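Local coordinates for protein aspartate semialdehyde dehydrogenase (Francisella tularensis subsp. tularensis, PDB 4WOJ) that probably catalyses the NADPH-dependent reductive dephosphorylation of L-aspartyl-4-phosphate to L-aspartate-semialdehyde, on the route to lysine, methionine and threonine, at residues Val304-Leu318 with Thr326-Leu338. Sequence-based numbering, arbitrary orientation.
Sequences VKVIDNNKEDTLKYL and TLDIAIGRIKSSL. With NA (sodium ion), chain F.
Asn-309 meets Arg-333 through one short bond, from Arg-333 NE to Asn-309 OD1 at 2.7 Å, with an N-H...O angle of 144°. Amide and guanidinium are nearly coplanar, and the oxygen lies close to the guanidinium plane, at its edge. Bends at chi2 and chi3 (the latter -33°) fold the arginine back toward the loop after 304-307, although its CB sets out away from it. Thr-314 crosses that chain at about a right angle, its CG2 3.8 Å from Arg-333 CD.

Upstream, strands 304-307 and 329-336 pair in parallel, Val-304 beside Ile-329 and Val-306 beside Ile-331. Ile-331 O accepts from Ile-307 N at 3.1 Å, while Lys-305 bonds through N to Ile-329 O and through O to Ile-331 N. Beyond this ladder a water joins both strands and helix 311-317, donating to Ile-307 O and Thr-314 OG1 and accepting from Arg-333 N. On one face Val-304 CG1 lies 4.0 Å from Ile-331 CG2 and Val-306 crosses Ile-334; Ile-297 of helix 290-298 packs on this side. On the other, Leu-318, just after helix 311-317, reaches over strand 329-336 with CG anti to its N (chi1 -161°), bringing CD1 to 3.8 Å from Ala-330 CB and CD2 to 3.6 Å from Gly-332 CA. Val-306 O also binds a sodium ion.

Asn-309 ND2 donates to Gly-239 O of the second subunit. Held at NE by Asn-309 OD1 and at NH2 by a salt bridge to Glu-244 of that subunit, the guanidinium should rotate less freely, tying the loop after strand 304-307 to the dimer interface.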
# COMPACT_ATOMS: atom_id res chain seq x y z
N VAL B 304 1.16 16.12 15.05
CA VAL B 304 2.16 15.10 14.74
C VAL B 304 2.27 14.15 15.93
O VAL B 304 2.48 14.58 17.04
CB VAL B 304 3.53 15.73 14.45
CG1 VAL B 304 4.64 14.69 14.41
CG2 VAL B 304 3.48 16.44 13.12
N LYS B 305 2.15 12.85 15.69
CA LYS B 305 2.19 11.87 16.77
C LYS B 305 3.19 10.81 16.41
O LYS B 305 2.97 10.02 15.50
CB LYS B 305 0.81 11.26 16.93
CG LYS B 305 0.73 10.26 18.04
CD LYS B 305 -0.73 9.91 18.32
CE LYS B 305 -0.89 9.25 19.68
NZ LYS B 305 -0.71 7.79 19.50
N VAL B 306 4.30 10.81 17.11
CA VAL B 306 5.34 9.87 16.78
C VAL B 306 5.04 8.51 17.39
O VAL B 306 4.62 8.41 18.52
CB VAL B 306 6.69 10.35 17.18
CG1 VAL B 306 7.72 9.27 16.95
CG2 VAL B 306 7.04 11.59 16.38
N ILE B 307 5.25 7.48 16.61
CA ILE B 307 4.97 6.14 17.00
C ILE B 307 6.30 5.42 17.00
O ILE B 307 6.93 5.30 15.96
CB ILE B 307 4.06 5.46 15.99
CG1 ILE B 307 2.79 6.27 15.81
CG2 ILE B 307 3.70 4.08 16.45
CD1 ILE B 307 2.06 6.59 17.10
N ASP B 308 6.68 4.93 18.16
CA ASP B 308 7.97 4.33 18.38
C ASP B 308 8.14 3.10 17.52
O ASP B 308 7.20 2.33 17.31
CB ASP B 308 8.11 4.03 19.88
CG ASP B 308 9.35 3.26 20.21
OD1 ASP B 308 10.46 3.79 20.02
OD2 ASP B 308 9.22 2.10 20.66
N ASN B 309 9.34 2.92 17.01
CA ASN B 309 9.61 1.94 15.98
C ASN B 309 9.76 0.56 16.56
O ASN B 309 10.84 0.00 16.59
CB ASN B 309 10.86 2.33 15.21
CG ASN B 309 11.03 1.57 13.92
OD1 ASN B 309 10.10 0.94 13.41
ND2 ASN B 309 12.20 1.63 13.37
N ASN B 310 8.64 0.01 17.01
CA ASN B 310 8.60 -1.36 17.44
C ASN B 310 7.23 -1.94 17.09
O ASN B 310 6.27 -1.22 16.84
CB ASN B 310 8.87 -1.47 18.93
CG ASN B 310 7.71 -0.98 19.76
OD1 ASN B 310 6.74 -1.69 19.97
ND2 ASN B 310 7.82 0.25 20.24
N LYS B 311 7.17 -3.26 17.08
CA LYS B 311 6.04 -3.99 16.55
C LYS B 311 4.71 -3.72 17.27
O LYS B 311 3.72 -3.30 16.66
CB LYS B 311 6.38 -5.45 16.61
CG LYS B 311 5.39 -6.35 15.91
CD LYS B 311 5.93 -7.78 15.93
CE LYS B 311 5.15 -8.69 14.99
NZ LYS B 311 6.00 -9.87 14.68
N GLU B 312 4.69 -3.94 18.57
CA GLU B 312 3.45 -3.78 19.28
C GLU B 312 2.85 -2.39 19.00
O GLU B 312 1.64 -2.26 18.74
CB GLU B 312 3.66 -4.02 20.80
CG GLU B 312 2.48 -3.56 21.67
CD GLU B 312 2.30 -4.37 22.97
OE1 GLU B 312 3.26 -4.55 23.75
OE2 GLU B 312 1.15 -4.82 23.23
N ASP B 313 3.68 -1.35 19.09
CA ASP B 313 3.19 0.02 18.97
C ASP B 313 2.83 0.39 17.51
O ASP B 313 1.93 1.19 17.24
CB ASP B 313 4.22 0.99 19.56
CG ASP B 313 4.33 0.92 21.12
OD1 ASP B 313 3.53 0.25 21.83
OD2 ASP B 313 5.25 1.59 21.64
N THR B 314 3.55 -0.20 16.58
CA THR B 314 3.35 0.07 15.18
C THR B 314 2.05 -0.51 14.74
O THR B 314 1.22 0.16 14.10
CB THR B 314 4.46 -0.51 14.30
OG1 THR B 314 5.68 0.13 14.62
CG2 THR B 314 4.14 -0.28 12.85
N LEU B 315 1.86 -1.78 15.06
CA LEU B 315 0.60 -2.44 14.66
C LEU B 315 -0.58 -1.84 15.39
O LEU B 315 -1.66 -1.73 14.82
CB LEU B 315 0.66 -3.95 14.83
CG LEU B 315 1.70 -4.64 13.93
CD1 LEU B 315 1.60 -6.15 14.07
CD2 LEU B 315 1.61 -4.27 12.46
N LYS B 316 -0.40 -1.39 16.61
CA LYS B 316 -1.55 -0.80 17.30
C LYS B 316 -1.89 0.64 16.91
O LYS B 316 -3.06 0.99 16.79
CB LYS B 316 -1.41 -0.89 18.82
CG LYS B 316 -2.72 -0.57 19.51
CD LYS B 316 -2.70 -0.83 21.00
CE LYS B 316 -4.12 -0.93 21.53
NZ LYS B 316 -4.12 -1.01 23.01
N TYR B 317 -0.88 1.47 16.74
CA TYR B 317 -1.13 2.92 16.48
C TYR B 317 -0.84 3.44 15.07
O TYR B 317 -1.40 4.45 14.71
CB TYR B 317 -0.41 3.79 17.50
CG TYR B 317 -0.74 3.38 18.91
CD1 TYR B 317 -2.01 3.67 19.47
CD2 TYR B 317 0.18 2.67 19.68
CE1 TYR B 317 -2.33 3.28 20.77
CE2 TYR B 317 -0.12 2.28 20.98
CZ TYR B 317 -1.39 2.57 21.52
OH TYR B 317 -1.67 2.17 22.81
N LEU B 318 0.04 2.81 14.29
CA LEU B 318 0.40 3.38 12.94
C LEU B 318 -0.47 2.80 11.83
O LEU B 318 0.04 2.24 10.89
CB LEU B 318 1.87 3.15 12.63
CG LEU B 318 2.49 4.02 11.54
CD1 LEU B 318 2.38 5.50 11.87
CD2 LEU B 318 3.95 3.65 11.43
N THR B 326 -9.69 10.59 13.89
CA THR B 326 -8.91 11.46 14.76
C THR B 326 -8.15 12.50 14.01
O THR B 326 -7.92 12.36 12.83
CB THR B 326 -7.84 10.71 15.56
OG1 THR B 326 -6.70 10.42 14.71
CG2 THR B 326 -8.41 9.44 16.20
N LEU B 327 -7.69 13.51 14.74
CA LEU B 327 -6.84 14.54 14.16
C LEU B 327 -5.35 14.18 14.24
O LEU B 327 -4.49 14.97 13.83
CB LEU B 327 -7.12 15.88 14.84
CG LEU B 327 -8.49 16.47 14.44
CD1 LEU B 327 -8.94 17.52 15.44
CD2 LEU B 327 -8.45 17.10 13.06
N ASP B 328 -5.04 12.99 14.75
CA ASP B 328 -3.64 12.61 14.87
C ASP B 328 -3.06 12.40 13.44
O ASP B 328 -3.69 11.81 12.54
CB ASP B 328 -3.43 11.34 15.71
CG ASP B 328 -4.12 11.37 17.10
OD1 ASP B 328 -4.24 12.39 17.78
OD2 ASP B 328 -4.52 10.30 17.58
N ILE B 329 -1.87 12.93 13.26
CA ILE B 329 -1.03 12.64 12.11
C ILE B 329 -0.02 11.64 12.67
O ILE B 329 1.00 12.02 13.27
CB ILE B 329 -0.32 13.96 11.62
CG1 ILE B 329 -1.37 15.00 11.25
CG2 ILE B 329 0.59 13.71 10.43
CD1 ILE B 329 -2.37 14.50 10.21
N ALA B 330 -0.31 10.36 12.54
CA ALA B 330 0.63 9.38 13.06
C ALA B 330 1.81 9.18 12.08
O ALA B 330 1.68 9.27 10.86
CB ALA B 330 -0.06 8.07 13.35
N ILE B 331 2.99 8.98 12.63
CA ILE B 331 4.19 8.83 11.81
C ILE B 331 5.21 8.01 12.53
O ILE B 331 5.54 8.27 13.67
CB ILE B 331 4.78 10.18 11.46
CG1 ILE B 331 6.19 9.99 10.83
CG2 ILE B 331 4.82 11.07 12.67
CD1 ILE B 331 6.69 11.23 10.17
N GLY B 332 5.66 6.97 11.87
CA GLY B 332 6.50 5.98 12.53
C GLY B 332 7.41 5.26 11.58
O GLY B 332 7.56 5.65 10.46
N ARG B 333 8.03 4.20 12.07
CA ARG B 333 8.96 3.42 11.31
C ARG B 333 10.09 4.36 10.84
O ARG B 333 10.67 4.16 9.80
CB ARG B 333 8.26 2.72 10.14
CG ARG B 333 7.13 1.77 10.53
CD ARG B 333 7.56 0.59 11.39
NE ARG B 333 8.91 0.14 11.07
CZ ARG B 333 9.26 -0.67 10.07
NH1 ARG B 333 8.37 -1.15 9.22
NH2 ARG B 333 10.55 -1.00 9.91
N ILE B 334 10.38 5.36 11.65
CA ILE B 334 11.36 6.36 11.33
C ILE B 334 12.74 5.75 11.44
O ILE B 334 13.19 5.40 12.50
CB ILE B 334 11.26 7.59 12.25
CG1 ILE B 334 9.88 8.25 12.11
CG2 ILE B 334 12.37 8.59 11.92
CD1 ILE B 334 9.44 9.07 13.30
N LYS B 335 13.43 5.62 10.32
CA LYS B 335 14.71 4.97 10.33
C LYS B 335 15.61 5.55 9.27
O LYS B 335 15.16 6.20 8.32
CB LYS B 335 14.51 3.49 10.12
CG LYS B 335 14.00 3.13 8.75
CD LYS B 335 13.84 1.63 8.58
CE LYS B 335 13.80 1.26 7.10
NZ LYS B 335 12.84 0.15 6.84
N SER B 336 16.88 5.33 9.46
CA SER B 336 17.90 5.73 8.48
C SER B 336 17.86 4.71 7.37
O SER B 336 17.27 3.66 7.49
CB SER B 336 19.27 5.71 9.13
OG SER B 336 19.51 4.40 9.59
N SER B 337 18.50 5.05 6.29
CA SER B 337 18.38 4.35 5.02
C SER B 337 19.77 3.90 4.53
O SER B 337 20.75 4.55 4.77
CB SER B 337 17.80 5.32 3.98
OG SER B 337 17.54 4.69 2.74
N LEU B 338 19.78 2.76 3.85
CA LEU B 338 20.91 2.21 3.17
C LEU B 338 21.22 2.89 1.85
O LEU B 338 22.23 2.64 1.24
CB LEU B 338 20.62 0.75 2.87
CG LEU B 338 20.51 -0.15 4.08
CD1 LEU B 338 20.05 -1.56 3.66
CD2 LEU B 338 21.82 -0.18 4.85
NA NA F . 4.99 8.78 20.41
O HOH W 1 6.41 2.93 14.06
O HOH W 2 9.46 5.69 14.90
O HOH W 3 2.96 7.97 20.53